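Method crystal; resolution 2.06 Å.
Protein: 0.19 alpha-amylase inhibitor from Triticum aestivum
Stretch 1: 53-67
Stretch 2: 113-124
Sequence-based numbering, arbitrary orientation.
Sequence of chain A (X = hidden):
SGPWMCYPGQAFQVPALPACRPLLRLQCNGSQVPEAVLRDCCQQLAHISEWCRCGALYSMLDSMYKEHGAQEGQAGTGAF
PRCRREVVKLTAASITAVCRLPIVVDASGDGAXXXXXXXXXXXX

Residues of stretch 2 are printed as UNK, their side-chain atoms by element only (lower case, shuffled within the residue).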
# COMPACT_ATOMS: atom_id res chain seq x y z
N ARG A 53 -7.79 -3.10 12.73
CA ARG A 53 -7.44 -3.66 11.42
C ARG A 53 -5.93 -3.78 11.21
O ARG A 53 -5.46 -4.80 10.74
CB ARG A 53 -8.06 -2.82 10.31
CG ARG A 53 -9.06 -3.55 9.44
CD ARG A 53 -10.52 -3.15 9.67
NE ARG A 53 -10.99 -2.09 8.80
CZ ARG A 53 -12.27 -1.73 8.66
NH1 ARG A 53 -13.28 -2.51 9.01
NH2 ARG A 53 -12.54 -0.60 8.05
N CYS A 54 -5.16 -2.78 11.63
CA CYS A 54 -3.69 -2.84 11.56
C CYS A 54 -3.09 -3.82 12.54
O CYS A 54 -2.00 -4.37 12.29
CB CYS A 54 -3.09 -1.47 11.85
SG CYS A 54 -3.44 -0.28 10.54
N GLY A 55 -3.74 -3.94 13.69
CA GLY A 55 -3.38 -4.95 14.66
C GLY A 55 -3.58 -6.38 14.20
O GLY A 55 -2.70 -7.22 14.41
N ALA A 56 -4.72 -6.66 13.55
CA ALA A 56 -4.94 -7.94 12.88
C ALA A 56 -3.87 -8.27 11.83
O ALA A 56 -3.37 -9.39 11.79
CB ALA A 56 -6.29 -7.97 12.25
N LEU A 57 -3.48 -7.27 11.04
CA LEU A 57 -2.45 -7.44 10.01
C LEU A 57 -1.05 -7.68 10.60
O LEU A 57 -0.31 -8.51 10.12
CB LEU A 57 -2.42 -6.22 9.08
CG LEU A 57 -3.49 -6.22 7.98
CD1 LEU A 57 -3.64 -4.85 7.39
CD2 LEU A 57 -3.13 -7.22 6.91
N TYR A 58 -0.70 -6.93 11.65
CA TYR A 58 0.57 -7.12 12.36
C TYR A 58 0.69 -8.56 12.91
O TYR A 58 1.69 -9.24 12.68
CB TYR A 58 0.65 -6.11 13.50
CG TYR A 58 2.03 -5.94 14.04
CD1 TYR A 58 2.54 -6.81 14.99
CD2 TYR A 58 2.83 -4.91 13.61
CE1 TYR A 58 3.82 -6.66 15.50
CE2 TYR A 58 4.11 -4.75 14.10
CZ TYR A 58 4.61 -5.63 15.05
OH TYR A 58 5.89 -5.48 15.56
N SER A 59 -0.37 -9.01 13.57
CA SER A 59 -0.49 -10.37 14.11
C SER A 59 -0.31 -11.42 13.03
O SER A 59 0.36 -12.42 13.23
CB SER A 59 -1.85 -10.55 14.79
OG SER A 59 -2.08 -11.88 15.22
N MET A 60 -1.00 -11.24 11.90
CA MET A 60 -0.87 -12.14 10.74
C MET A 60 0.57 -12.26 10.22
O MET A 60 1.08 -13.37 10.08
CB MET A 60 -1.78 -11.66 9.61
CG MET A 60 -1.74 -12.54 8.36
SD MET A 60 -2.32 -11.70 6.87
CE MET A 60 -1.03 -10.64 6.63
N LEU A 61 1.21 -11.12 9.95
CA LEU A 61 2.58 -11.04 9.45
C LEU A 61 3.58 -11.67 10.42
O LEU A 61 4.51 -12.35 10.00
CB LEU A 61 2.97 -9.59 9.23
CG LEU A 61 4.36 -9.39 8.65
CD1 LEU A 61 4.41 -10.07 7.30
CD2 LEU A 61 4.67 -7.92 8.55
N ASP A 62 3.42 -11.36 11.70
CA ASP A 62 4.24 -11.93 12.75
C ASP A 62 4.11 -13.47 12.80
O ASP A 62 5.11 -14.18 12.75
CB ASP A 62 3.85 -11.29 14.09
CG ASP A 62 4.76 -11.72 15.24
OD1 ASP A 62 5.91 -11.24 15.32
OD2 ASP A 62 4.30 -12.54 16.08
N SER A 63 2.89 -13.98 12.79
CA SER A 63 2.66 -15.42 12.69
C SER A 63 3.32 -16.07 11.46
O SER A 63 3.87 -17.16 11.56
CB SER A 63 1.17 -15.74 12.66
OG SER A 63 0.50 -15.11 13.73
N MET A 64 3.19 -15.44 10.30
CA MET A 64 3.79 -15.97 9.08
C MET A 64 5.30 -16.07 9.18
O MET A 64 5.88 -17.09 8.82
CB MET A 64 3.38 -15.10 7.90
CG MET A 64 1.90 -15.23 7.64
SD MET A 64 1.29 -14.39 6.19
CE MET A 64 1.84 -15.44 4.93
N TYR A 65 5.93 -15.07 9.77
CA TYR A 65 7.37 -15.06 9.96
C TYR A 65 7.85 -15.99 11.05
O TYR A 65 8.94 -16.54 10.98
CB TYR A 65 7.84 -13.66 10.28
CG TYR A 65 8.21 -12.92 9.04
CD1 TYR A 65 9.05 -13.49 8.11
CD2 TYR A 65 7.72 -11.65 8.80
CE1 TYR A 65 9.42 -12.81 6.97
CE2 TYR A 65 8.07 -10.96 7.66
CZ TYR A 65 8.93 -11.54 6.75
OH TYR A 65 9.39 -10.82 5.67
N LYS A 66 7.02 -16.15 12.08
CA LYS A 66 7.36 -16.97 13.24
C LYS A 66 7.09 -18.46 13.02
O LYS A 66 7.60 -19.30 13.76
CB LYS A 66 6.61 -16.49 14.47
CG LYS A 66 7.50 -15.84 15.51
CD LYS A 66 7.32 -14.33 15.57
CE LYS A 66 8.65 -13.59 15.49
NZ LYS A 66 9.30 -13.74 14.15
N GLU A 67 6.26 -18.77 12.04
CA GLU A 67 6.13 -20.15 11.56
C GLU A 67 7.17 -20.46 10.48
O GLU A 67 7.90 -21.46 10.57
CB GLU A 67 4.71 -20.40 11.04
CG GLU A 67 4.47 -21.82 10.49
CD GLU A 67 5.08 -22.94 11.35
OE1 GLU A 67 4.69 -23.07 12.53
OE2 GLU A 67 5.94 -23.70 10.83
N UNK A 113 -5.47 4.76 5.19
CA UNK A 113 -5.76 3.47 4.51
C UNK A 113 -4.61 2.47 4.63
O UNK A 113 -4.62 1.42 4.00
c UNK A 113 -8.51 3.33 2.76
c UNK A 113 -7.67 5.54 2.54
c UNK A 113 -9.99 5.13 2.35
c UNK A 113 -7.43 4.19 2.76
c UNK A 113 -6.05 3.69 3.03
o UNK A 113 -11.26 5.59 2.13
c UNK A 113 -9.79 3.79 2.56
c UNK A 113 -8.94 6.01 2.34
N UNK A 114 -3.66 2.78 5.49
CA UNK A 114 -2.33 2.23 5.41
C UNK A 114 -1.83 2.08 6.86
O UNK A 114 -2.23 2.85 7.75
c UNK A 114 -1.14 2.56 3.22
c UNK A 114 -1.48 3.20 4.53
c UNK A 114 -0.30 3.73 5.26
N UNK A 115 -1.16 0.96 7.14
CA UNK A 115 -0.70 0.63 8.49
C UNK A 115 0.80 0.81 8.71
O UNK A 115 1.56 -0.14 8.58
c UNK A 115 -1.05 -0.83 8.82
s UNK A 115 -2.83 -1.17 8.82
N UNK A 116 1.20 1.95 9.28
CA UNK A 116 2.63 2.26 9.45
C UNK A 116 3.36 1.37 10.46
O UNK A 116 4.55 1.09 10.30
c UNK A 116 2.50 5.61 11.41
c UNK A 116 1.81 6.09 12.68
n UNK A 116 2.60 5.78 13.90
c UNK A 116 2.32 4.12 11.19
c UNK A 116 2.83 3.73 9.82
N UNK A 117 2.63 0.86 11.45
CA UNK A 117 3.19 -0.08 12.41
C UNK A 117 3.59 -1.42 11.77
O UNK A 117 4.69 -1.91 12.00
c UNK A 117 0.77 -0.71 13.09
o UNK A 117 0.21 -0.08 12.15
c UNK A 117 2.19 -0.31 13.57
o UNK A 117 0.16 -1.61 13.73
N UNK A 118 2.79 -1.87 10.80
CA UNK A 118 3.09 -3.08 10.03
C UNK A 118 4.24 -2.87 9.04
O UNK A 118 5.02 -3.78 8.79
c UNK A 118 0.71 -3.86 10.26
c UNK A 118 2.13 -4.78 8.41
c UNK A 118 1.82 -3.55 9.27
N UNK A 119 4.32 -1.68 8.44
CA UNK A 119 5.43 -1.34 7.54
C UNK A 119 6.80 -1.28 8.26
O UNK A 119 7.86 -1.44 7.64
c UNK A 119 5.15 -0.01 6.85
N UNK A 120 6.77 -1.09 9.56
CA UNK A 120 7.98 -1.01 10.36
C UNK A 120 8.31 -2.28 11.15
O UNK A 120 9.19 -2.29 11.98
c UNK A 120 7.87 0.16 11.30
N UNK A 121 7.55 -3.34 10.93
CA UNK A 121 7.81 -4.65 11.53
C UNK A 121 9.30 -5.06 11.44
O UNK A 121 9.96 -4.80 10.42
c UNK A 121 8.05 -9.22 11.39
c UNK A 121 7.23 -9.63 12.41
c UNK A 121 6.26 -8.78 12.91
c UNK A 121 6.14 -7.52 12.39
o UNK A 121 7.40 -10.89 12.93
c UNK A 121 6.97 -7.09 11.38
c UNK A 121 7.93 -7.97 10.88
c UNK A 121 6.89 -5.68 10.85
N UNK A 122 9.89 -5.63 12.52
CA UNK A 122 9.28 -6.18 13.73
C UNK A 122 9.31 -5.22 14.91
O UNK A 122 9.16 -5.63 16.06
c UNK A 122 11.37 -7.27 13.20
c UNK A 122 11.32 -5.93 12.51
c UNK A 122 10.12 -7.43 14.01
N UNK A 123 9.47 -3.94 14.63
CA UNK A 123 9.52 -2.92 15.67
C UNK A 123 8.16 -2.29 16.02
O UNK A 123 7.54 -2.63 17.03
c UNK A 123 11.96 -2.42 15.13
o UNK A 123 12.58 -2.75 16.17
o UNK A 123 12.43 -2.59 13.98
c UNK A 123 10.55 -1.85 15.29
N UNK A 124 7.68 -1.37 15.17
CA UNK A 124 6.41 -0.69 15.41
C UNK A 124 5.22 -1.61 15.14
O UNK A 124 4.73 -2.28 16.05
c UNK A 124 6.30 0.58 14.54
O HOH W 1 10.76 -11.22 12.71

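Position 113 carries one carbon and then a six-carbon ring bearing an oxygen, a phenol that stays clear of the helix 53-67; it is Y113. Position 114 has three carbons, one carrying the other two, and its CB points away from the helix: V114.

At position 115 a single carbon is followed by sulfur, which lies 2.0 Å from C54 SG. That is a covalent distance, so the residue is C115, and the C54 SG–C115 SG disulfide has a chi3 of -83°. The same C115 SG packs 4.0 Å from L57 CD1. C115 also occupies the N-cap position of the short helix 116-119.

Position 116 bears four carbons in a row ending in nitrogen; its CA-to-CB bond points away from stretch 1, and the side chain touches nothing there, which identifies K116. Position 117 has two carbons, the second carrying two oxygens, one of which lies 3.6 Å from C54 CB; it is D117. The backbone O of D117 approaches the edge of the Y58 ring, 3.6 Å from CE2 of Y58.

Position 118 has three side-chain carbons, branched at the first, set as a knob among C54, L57, Y58 and L61; it is V118. V118 CG2 lies 3.4 Å from C54 O and V118 CG1 4.0 Å from L61 CD2. Positions 119 and 120 each have one side-chain carbon and reach nothing on stretch 1; they are A119 and A120, the latter the first residue to leave helical geometry.

Position 121 shows one carbon and a six-carbon ring bearing an oxygen, wedged among Y58, L61, D62 and Y65: Y121. Its OH donates a hydrogen bond to D62 OD1 (2.8 Å), while L61 CD2 sits over its face, 4.2 Å from the ring centroid. The edge of Y121 meets the face of Y58, with planes at 63°; the Y65 ring is nearly parallel but slid aside.

At position 122 three carbons close a ring onto the backbone nitrogen, giving P122, preceded by a cis peptide bond. Position 123, two carbons with two oxygens on the second, is D123, poorly ordered, its CA-to-CB bond pointing away. Position 124 has one carbon, A124; its backbone O comes 3.2 Å from Y58 CE2.

The contact thus combines a covalent anchor at C115 with close packing at V118 and, most extensively, at Y121. The disulfide fixes the start of the short helix against C54, V118 fills the adjoining hollow one helical turn along, and Y121 extends the apolar surface over L61 while its hydroxyl donates a hydrogen bond to the carboxylate of D62. Beyond it, the exposed tail adds only peripheral contacts, chiefly around Y58.

Stretch 2 (113-124) YVCKDVAAYPDA
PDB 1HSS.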